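Local coordinates for protein-L-isoaspartate(D-aspartate) O-methyltransferase (Sulfolobus tokodaii, PDB 1VBF) that probably methylates L-isoaspartyl residues of damaged proteins, using S-adenosyl-L-methionine as methyl donor, in the repair or degradation of those proteins, at residues G123-E131 with L147-L155; P164-K175 with E186-R195. One frame throughout, in Å; residues are numbered along the deposited sequence.

Interaction 1 (G123-E131 with L147-L155); sequences GDGTLGYEE and LLCKPYEQL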
# COMPACT_ATOMS: atom_id res chain seq x y z
N GLY B 123 -25.84 20.67 19.73
CA GLY B 123 -25.36 21.54 18.67
C GLY B 123 -23.99 21.17 18.15
O GLY B 123 -23.46 20.10 18.44
N ASP B 124 -23.40 22.06 17.36
CA ASP B 124 -22.10 21.86 16.74
C ASP B 124 -21.01 22.14 17.76
O ASP B 124 -20.69 23.30 18.04
CB ASP B 124 -21.97 22.82 15.56
CG ASP B 124 -20.66 22.68 14.81
OD1 ASP B 124 -19.71 22.06 15.32
OD2 ASP B 124 -20.59 23.21 13.70
N GLY B 125 -20.43 21.08 18.30
CA GLY B 125 -19.39 21.25 19.30
C GLY B 125 -18.17 22.01 18.80
O GLY B 125 -17.40 22.57 19.58
N THR B 126 -17.99 22.01 17.48
CA THR B 126 -16.89 22.70 16.84
C THR B 126 -16.96 24.21 17.13
O THR B 126 -15.96 24.93 17.03
CB THR B 126 -16.97 22.41 15.34
OG1 THR B 126 -16.17 21.26 15.06
CG2 THR B 126 -16.53 23.59 14.52
N LEU B 127 -18.14 24.66 17.52
CA LEU B 127 -18.34 26.06 17.84
C LEU B 127 -18.09 26.30 19.32
O LEU B 127 -18.03 27.44 19.79
CB LEU B 127 -19.78 26.47 17.50
CG LEU B 127 -20.14 26.18 16.05
CD1 LEU B 127 -21.63 26.38 15.81
CD2 LEU B 127 -19.30 27.08 15.14
N GLY B 128 -17.92 25.21 20.06
CA GLY B 128 -17.73 25.35 21.49
C GLY B 128 -19.04 25.92 21.98
O GLY B 128 -20.09 25.52 21.48
N TYR B 129 -18.98 26.86 22.92
CA TYR B 129 -20.18 27.49 23.46
C TYR B 129 -19.88 28.88 24.02
O TYR B 129 -19.56 29.06 25.19
CB TYR B 129 -20.82 26.64 24.56
CG TYR B 129 -22.26 27.00 24.81
CD1 TYR B 129 -23.21 26.84 23.80
CD2 TYR B 129 -22.67 27.55 26.02
CE1 TYR B 129 -24.53 27.21 24.00
CE2 TYR B 129 -24.00 27.93 26.23
CZ TYR B 129 -24.92 27.76 25.21
OH TYR B 129 -26.22 28.15 25.38
N GLU B 130 -20.00 29.84 23.11
CA GLU B 130 -19.75 31.26 23.33
C GLU B 130 -20.33 31.81 24.61
O GLU B 130 -19.66 32.40 25.42
CB GLU B 130 -20.33 32.09 22.17
CG GLU B 130 -19.31 32.72 21.24
CD GLU B 130 -18.26 33.50 21.99
OE1 GLU B 130 -18.63 34.44 22.72
OE2 GLU B 130 -17.06 33.15 21.84
N GLU B 131 -21.64 31.62 24.72
CA GLU B 131 -22.49 32.13 25.79
C GLU B 131 -22.14 31.93 27.26
O GLU B 131 -22.65 32.69 28.09
CB GLU B 131 -23.91 31.67 25.50
CG GLU B 131 -23.98 30.74 24.27
CD GLU B 131 -24.76 31.32 23.11
OE1 GLU B 131 -25.88 31.84 23.35
OE2 GLU B 131 -24.25 31.27 21.96
N LEU B 147 -6.32 22.36 15.65
CA LEU B 147 -6.68 22.90 16.94
C LEU B 147 -8.06 23.55 16.77
O LEU B 147 -8.26 24.36 15.87
CB LEU B 147 -5.66 23.97 17.32
CG LEU B 147 -5.30 24.20 18.78
CD1 LEU B 147 -4.78 25.63 18.92
CD2 LEU B 147 -6.50 23.99 19.66
N LEU B 148 -9.00 23.16 17.61
CA LEU B 148 -10.34 23.73 17.54
C LEU B 148 -10.26 25.16 18.03
O LEU B 148 -10.00 25.45 19.18
CB LEU B 148 -11.30 22.92 18.39
CG LEU B 148 -11.59 21.55 17.80
CD1 LEU B 148 -12.28 20.69 18.82
CD2 LEU B 148 -12.43 21.71 16.57
N CYS B 149 -10.51 26.06 17.09
CA CYS B 149 -10.47 27.49 17.28
C CYS B 149 -11.48 28.11 18.26
O CYS B 149 -11.09 28.90 19.11
CB CYS B 149 -10.60 28.07 15.89
SG CYS B 149 -10.86 29.84 15.58
N LYS B 150 -12.76 27.79 18.14
CA LYS B 150 -13.74 28.37 19.05
C LYS B 150 -13.46 27.99 20.51
O LYS B 150 -13.37 28.85 21.39
CB LYS B 150 -15.17 27.94 18.67
CG LYS B 150 -15.61 28.45 17.34
CD LYS B 150 -15.46 29.95 17.26
CE LYS B 150 -15.99 30.46 15.93
NZ LYS B 150 -16.01 31.94 15.83
N PRO B 151 -13.32 26.68 20.81
CA PRO B 151 -13.04 26.28 22.19
C PRO B 151 -11.80 27.03 22.69
O PRO B 151 -11.83 27.66 23.75
CB PRO B 151 -12.77 24.79 22.07
CG PRO B 151 -13.65 24.39 20.91
CD PRO B 151 -13.43 25.51 19.92
N TYR B 152 -10.73 26.98 21.92
CA TYR B 152 -9.51 27.68 22.29
C TYR B 152 -9.76 29.16 22.58
O TYR B 152 -9.18 29.71 23.53
CB TYR B 152 -8.46 27.56 21.18
CG TYR B 152 -7.12 28.15 21.58
CD1 TYR B 152 -6.23 27.43 22.37
CD2 TYR B 152 -6.79 29.46 21.25
CE1 TYR B 152 -5.04 28.01 22.81
CE2 TYR B 152 -5.61 30.04 21.69
CZ TYR B 152 -4.74 29.33 22.47
OH TYR B 152 -3.58 29.94 22.93
N GLU B 153 -10.60 29.82 21.79
CA GLU B 153 -10.86 31.24 22.03
C GLU B 153 -11.64 31.39 23.33
O GLU B 153 -11.41 32.32 24.11
CB GLU B 153 -11.68 31.88 20.90
CG GLU B 153 -11.12 31.69 19.51
CD GLU B 153 -12.02 32.28 18.43
OE1 GLU B 153 -13.26 32.05 18.45
OE2 GLU B 153 -11.47 32.98 17.54
N GLN B 154 -12.57 30.47 23.56
CA GLN B 154 -13.38 30.50 24.76
C GLN B 154 -12.60 30.16 26.06
O GLN B 154 -13.05 30.44 27.17
CB GLN B 154 -14.57 29.57 24.54
CG GLN B 154 -15.58 30.15 23.54
CD GLN B 154 -16.47 29.09 22.90
OE1 GLN B 154 -16.88 28.13 23.54
NE2 GLN B 154 -16.78 29.28 21.63
N LEU B 155 -11.41 29.58 25.93
CA LEU B 155 -10.58 29.25 27.09
C LEU B 155 -10.11 30.51 27.82
O LEU B 155 -9.92 31.55 27.21
CB LEU B 155 -9.34 28.49 26.66
CG LEU B 155 -9.24 27.01 27.01
CD1 LEU B 155 -7.82 26.54 26.76
CD2 LEU B 155 -9.62 26.81 28.45
O HOH W 1 -13.09 25.57 16.56
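The side-chain amide of Gln-154 docks against the backbone of Leu-127 to Tyr-129 and makes the largest single contribution to this contact. Its NE2 donates to Leu-127 O (2.9 Å), with the carbonyl oxygen close to the amide plane, while OE1 accepts the backbone N-H of Tyr-129, so both ends of the amide are gripped and its rotation is fixed. CG stands beside the backbone N (chi1 -72°), and the extended chain beyond it carries the amide across from helix 149-154 to the loop. Between these two bonds Gly-128, at positive phi, lies close to the helix, its CA 4.2 Å from Pro-151 CG; a side chain at this glycine would probably crowd Gln-154 OE1. Lys-150 lays CB and CG against the carbonyls of Thr-126 and Leu-127, and a water bridges Thr-126 O (3.0 Å) to Lys-150 N (2.7 Å) in place of a direct bond. An alanine in place of Gln-154 would probably leave Leu-127 O and Tyr-129 N without their mates.

On the solvent side the fit slackens. Glu-130 OE2 rests 3.8 Å from Gln-154 CG, and Lys-150 bends at chi2 and sends NZ to Glu-153 of the second subunit, whose Cys-149 forms a disulfide with Cys-149 here. The chemistry thus sets an uncharged amide, bonded within the subunit, beside ionic and covalent links between subunits.

Interaction 2 (P164-K175 with E186-R195); sequences PIGVGRVQKLYK and ENLGEVMFGR
Leu-173 packs against Leu-188 and Val-191 at the apolar centre of this hairpin, its CB 3.9 Å from Val-191 CG1 and its CD1 against the CD1 of Leu-188. Further along, Pro-164 sets CG over the face of the Phe-193 ring, 3.7 Å from the centroid and 14° off the ring normal, a CH-pi contact. The strands run antiparallel, yet the register slips by one residue between the pairs Lys-172/Glu-190 and Tyr-174/Asn-187: Leu-173 faces both Leu-188, whose N donates to Leu-173 O, and Gly-189, whose O accepts Leu-173 N, which makes a beta bulge. Within the bulge Asn-187 OD1 accepts Gly-189 N, an Asx turn.

Where regular pairing ends, Gln-171 takes over with its side chain. Bent at chi2 (84°), it turns its amide back so that OE1 receives Phe-193 N (2.7 Å) in its carbonyl plane, on a lone pair, while NE2 donates to Gly-168 O (2.8 Å) and ties the loop at Gly-168 to the chain just beyond strand 184-191. Farther out, a water accepts from Arg-195 NE (2.7 Å) and donates to the carbonyls of Gly-166 and Gly-168; Arg-195 NH1 donates to Asp-204 O of the same chain. At the other end Lys-175 and Glu-186 extend side by side and share a water, with Lys-175 NZ also bonded to Glu-65 O.

The hairpin forms one edge of the mixed sheet within this chain: strand 171-177 lies between strands 159-165 and 184-191, and helix 56-65 covers Leu-173 and Phe-193 through Met-62.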
# COMPACT_ATOMS: atom_id res chain seq x y z
N PRO B 164 -7.75 15.43 20.74
CA PRO B 164 -7.01 14.61 19.78
C PRO B 164 -7.00 15.38 18.45
O PRO B 164 -8.05 15.77 17.94
CB PRO B 164 -7.84 13.33 19.66
CG PRO B 164 -8.94 13.48 20.69
CD PRO B 164 -9.13 14.94 20.86
N ILE B 165 -5.81 15.61 17.89
CA ILE B 165 -5.72 16.29 16.61
C ILE B 165 -5.14 15.37 15.55
O ILE B 165 -4.11 14.73 15.75
CB ILE B 165 -4.81 17.55 16.67
CG1 ILE B 165 -5.39 18.57 17.65
CG2 ILE B 165 -4.69 18.17 15.27
CD1 ILE B 165 -4.53 19.79 17.76
N GLY B 166 -5.81 15.29 14.41
CA GLY B 166 -5.29 14.46 13.36
C GLY B 166 -6.28 14.00 12.33
O GLY B 166 -7.43 13.72 12.63
N VAL B 167 -5.83 13.98 11.08
CA VAL B 167 -6.63 13.46 9.98
C VAL B 167 -6.04 12.04 10.00
O VAL B 167 -5.02 11.82 10.65
CB VAL B 167 -6.32 14.21 8.66
CG1 VAL B 167 -6.89 15.60 8.73
CG2 VAL B 167 -4.83 14.31 8.44
N GLY B 168 -6.65 11.07 9.36
CA GLY B 168 -6.04 9.75 9.44
C GLY B 168 -6.54 9.01 10.65
O GLY B 168 -6.84 9.61 11.67
N ARG B 169 -6.61 7.69 10.53
CA ARG B 169 -7.15 6.81 11.55
C ARG B 169 -6.39 6.65 12.87
O ARG B 169 -6.79 5.87 13.72
CB ARG B 169 -7.44 5.45 10.91
CG ARG B 169 -7.24 5.48 9.41
CD ARG B 169 -8.43 5.03 8.59
NE ARG B 169 -8.57 3.58 8.57
CZ ARG B 169 -7.66 2.72 8.10
NH1 ARG B 169 -6.51 3.15 7.60
NH2 ARG B 169 -7.90 1.42 8.14
N VAL B 170 -5.30 7.38 13.04
CA VAL B 170 -4.55 7.35 14.30
C VAL B 170 -4.11 8.78 14.54
O VAL B 170 -3.40 9.33 13.73
CB VAL B 170 -3.30 6.45 14.23
CG1 VAL B 170 -2.49 6.58 15.52
CG2 VAL B 170 -3.72 5.03 14.06
N GLN B 171 -4.51 9.38 15.66
CA GLN B 171 -4.17 10.77 15.91
C GLN B 171 -3.26 10.96 17.09
O GLN B 171 -2.67 10.01 17.58
CB GLN B 171 -5.45 11.57 16.13
CG GLN B 171 -6.54 11.34 15.09
CD GLN B 171 -7.38 10.11 15.38
OE1 GLN B 171 -7.72 9.84 16.52
NE2 GLN B 171 -7.73 9.38 14.34
N LYS B 172 -3.15 12.19 17.57
CA LYS B 172 -2.32 12.48 18.72
C LYS B 172 -3.14 13.25 19.75
O LYS B 172 -3.95 14.10 19.40
CB LYS B 172 -1.11 13.33 18.32
CG LYS B 172 -0.03 12.60 17.53
CD LYS B 172 0.60 13.57 16.55
CE LYS B 172 -0.51 14.16 15.63
NZ LYS B 172 -0.09 15.33 14.80
N LEU B 173 -2.91 12.93 21.02
CA LEU B 173 -3.61 13.57 22.14
C LEU B 173 -2.80 14.81 22.53
O LEU B 173 -1.60 14.72 22.80
CB LEU B 173 -3.70 12.56 23.30
CG LEU B 173 -4.84 12.56 24.34
CD1 LEU B 173 -4.32 13.09 25.65
CD2 LEU B 173 -6.01 13.38 23.84
N TYR B 174 -3.43 15.97 22.54
CA TYR B 174 -2.69 17.16 22.90
C TYR B 174 -3.20 17.91 24.12
O TYR B 174 -4.41 18.08 24.30
CB TYR B 174 -2.68 18.17 21.75
CG TYR B 174 -1.79 17.84 20.60
CD1 TYR B 174 -2.25 17.06 19.55
CD2 TYR B 174 -0.49 18.34 20.56
CE1 TYR B 174 -1.43 16.78 18.47
CE2 TYR B 174 0.34 18.06 19.48
CZ TYR B 174 -0.13 17.28 18.44
OH TYR B 174 0.70 17.01 17.39
N LYS B 175 -2.26 18.36 24.94
CA LYS B 175 -2.60 19.14 26.12
C LYS B 175 -2.16 20.58 25.77
O LYS B 175 -0.97 20.89 25.64
CB LYS B 175 -1.85 18.62 27.35
CG LYS B 175 -2.17 19.38 28.62
CD LYS B 175 -1.42 18.80 29.80
CE LYS B 175 -1.67 19.60 31.05
NZ LYS B 175 -1.23 18.83 32.23
N GLU B 186 1.61 19.92 24.17
CA GLU B 186 2.34 18.77 24.61
C GLU B 186 1.67 17.52 24.11
O GLU B 186 0.54 17.25 24.44
CB GLU B 186 2.40 18.77 26.13
CG GLU B 186 2.84 17.48 26.75
CD GLU B 186 2.80 17.54 28.28
OE1 GLU B 186 2.09 18.42 28.82
OE2 GLU B 186 3.47 16.71 28.93
N ASN B 187 2.39 16.78 23.29
CA ASN B 187 1.90 15.53 22.75
C ASN B 187 1.87 14.52 23.89
O ASN B 187 2.89 14.22 24.48
CB ASN B 187 2.84 15.01 21.67
CG ASN B 187 2.30 13.80 20.96
OD1 ASN B 187 1.60 12.99 21.55
ND2 ASN B 187 2.64 13.66 19.69
N LEU B 188 0.68 14.01 24.18
CA LEU B 188 0.54 13.04 25.25
C LEU B 188 0.48 11.62 24.70
O LEU B 188 0.27 10.68 25.45
CB LEU B 188 -0.73 13.32 26.06
CG LEU B 188 -0.80 14.71 26.69
CD1 LEU B 188 -2.12 14.87 27.43
CD2 LEU B 188 0.39 14.92 27.62
N GLY B 189 0.66 11.46 23.40
CA GLY B 189 0.63 10.12 22.85
C GLY B 189 -0.28 9.88 21.67
O GLY B 189 -1.01 10.76 21.24
N GLU B 190 -0.21 8.67 21.14
CA GLU B 190 -1.02 8.29 19.99
C GLU B 190 -2.35 7.76 20.49
O GLU B 190 -2.39 7.03 21.47
CB GLU B 190 -0.32 7.20 19.18
CG GLU B 190 0.78 7.67 18.24
CD GLU B 190 1.43 6.49 17.50
OE1 GLU B 190 0.70 5.62 16.95
OE2 GLU B 190 2.68 6.44 17.45
N VAL B 191 -3.42 8.12 19.79
CA VAL B 191 -4.76 7.68 20.17
C VAL B 191 -5.58 7.44 18.92
O VAL B 191 -5.15 7.77 17.82
CB VAL B 191 -5.45 8.77 21.03
CG1 VAL B 191 -4.76 8.90 22.37
CG2 VAL B 191 -5.41 10.10 20.31
N MSE B 192 -6.75 6.84 19.08
CA MSE B 192 -7.62 6.59 17.94
C MSE B 192 -9.06 6.98 18.21
O MSE B 192 -9.85 6.16 18.67
CB MSE B 192 -7.59 5.13 17.55
CG MSE B 192 -6.33 4.73 16.87
SE MSE B 192 -6.36 2.85 16.43
CE MSE B 192 -8.14 2.74 15.59
N PHE B 193 -9.41 8.22 17.90
CA PHE B 193 -10.76 8.70 18.12
C PHE B 193 -11.49 8.81 16.80
O PHE B 193 -10.87 8.83 15.75
CB PHE B 193 -10.76 10.08 18.78
CG PHE B 193 -10.40 10.06 20.22
CD1 PHE B 193 -9.10 9.84 20.63
CD2 PHE B 193 -11.38 10.28 21.20
CE1 PHE B 193 -8.76 9.84 21.98
CE2 PHE B 193 -11.04 10.28 22.56
CZ PHE B 193 -9.73 10.06 22.95
N GLY B 194 -12.82 8.88 16.88
CA GLY B 194 -13.66 9.04 15.71
C GLY B 194 -13.58 10.51 15.36
O GLY B 194 -13.15 11.34 16.18
N ARG B 195 -13.98 10.86 14.15
CA ARG B 195 -13.90 12.23 13.69
C ARG B 195 -15.00 13.12 14.21
O ARG B 195 -16.17 12.73 14.27
CB ARG B 195 -13.93 12.25 12.17
CG ARG B 195 -12.67 11.77 11.53
CD ARG B 195 -12.77 11.90 10.05
NE ARG B 195 -11.45 11.97 9.44
CZ ARG B 195 -11.24 12.29 8.17
NH1 ARG B 195 -12.27 12.57 7.38
NH2 ARG B 195 -10.00 12.35 7.70
O HOH W 2 -9.24 11.61 10.92
O HOH W 3 1.54 18.09 31.41

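Interaction 1 closes before interaction 2 opens, and their centres lie about 18 Å apart in one Rossmann-like methyltransferase domain. Both are built around the same mixed sheet: interaction 1 joins connections between its strands, the loop after strand 118-122 and helix 149-154, which precedes strand 159-165, while interaction 2 pairs its last strands, out to 184-191. Strands 118-122 and 184-191 are the outermost within this chain. The two contacts meet directly where Leu-147 N comes within 3.8 Å of Ile-165 CD1. Both also reach the second subunit, interaction 1 by the Cys-149 disulfide and interaction 2 by Val-167 N hydrogen-bonded to Asp-204 OD2 of the second subunit, so both contacts combine packing within the chain with bonds to a neighbouring copy.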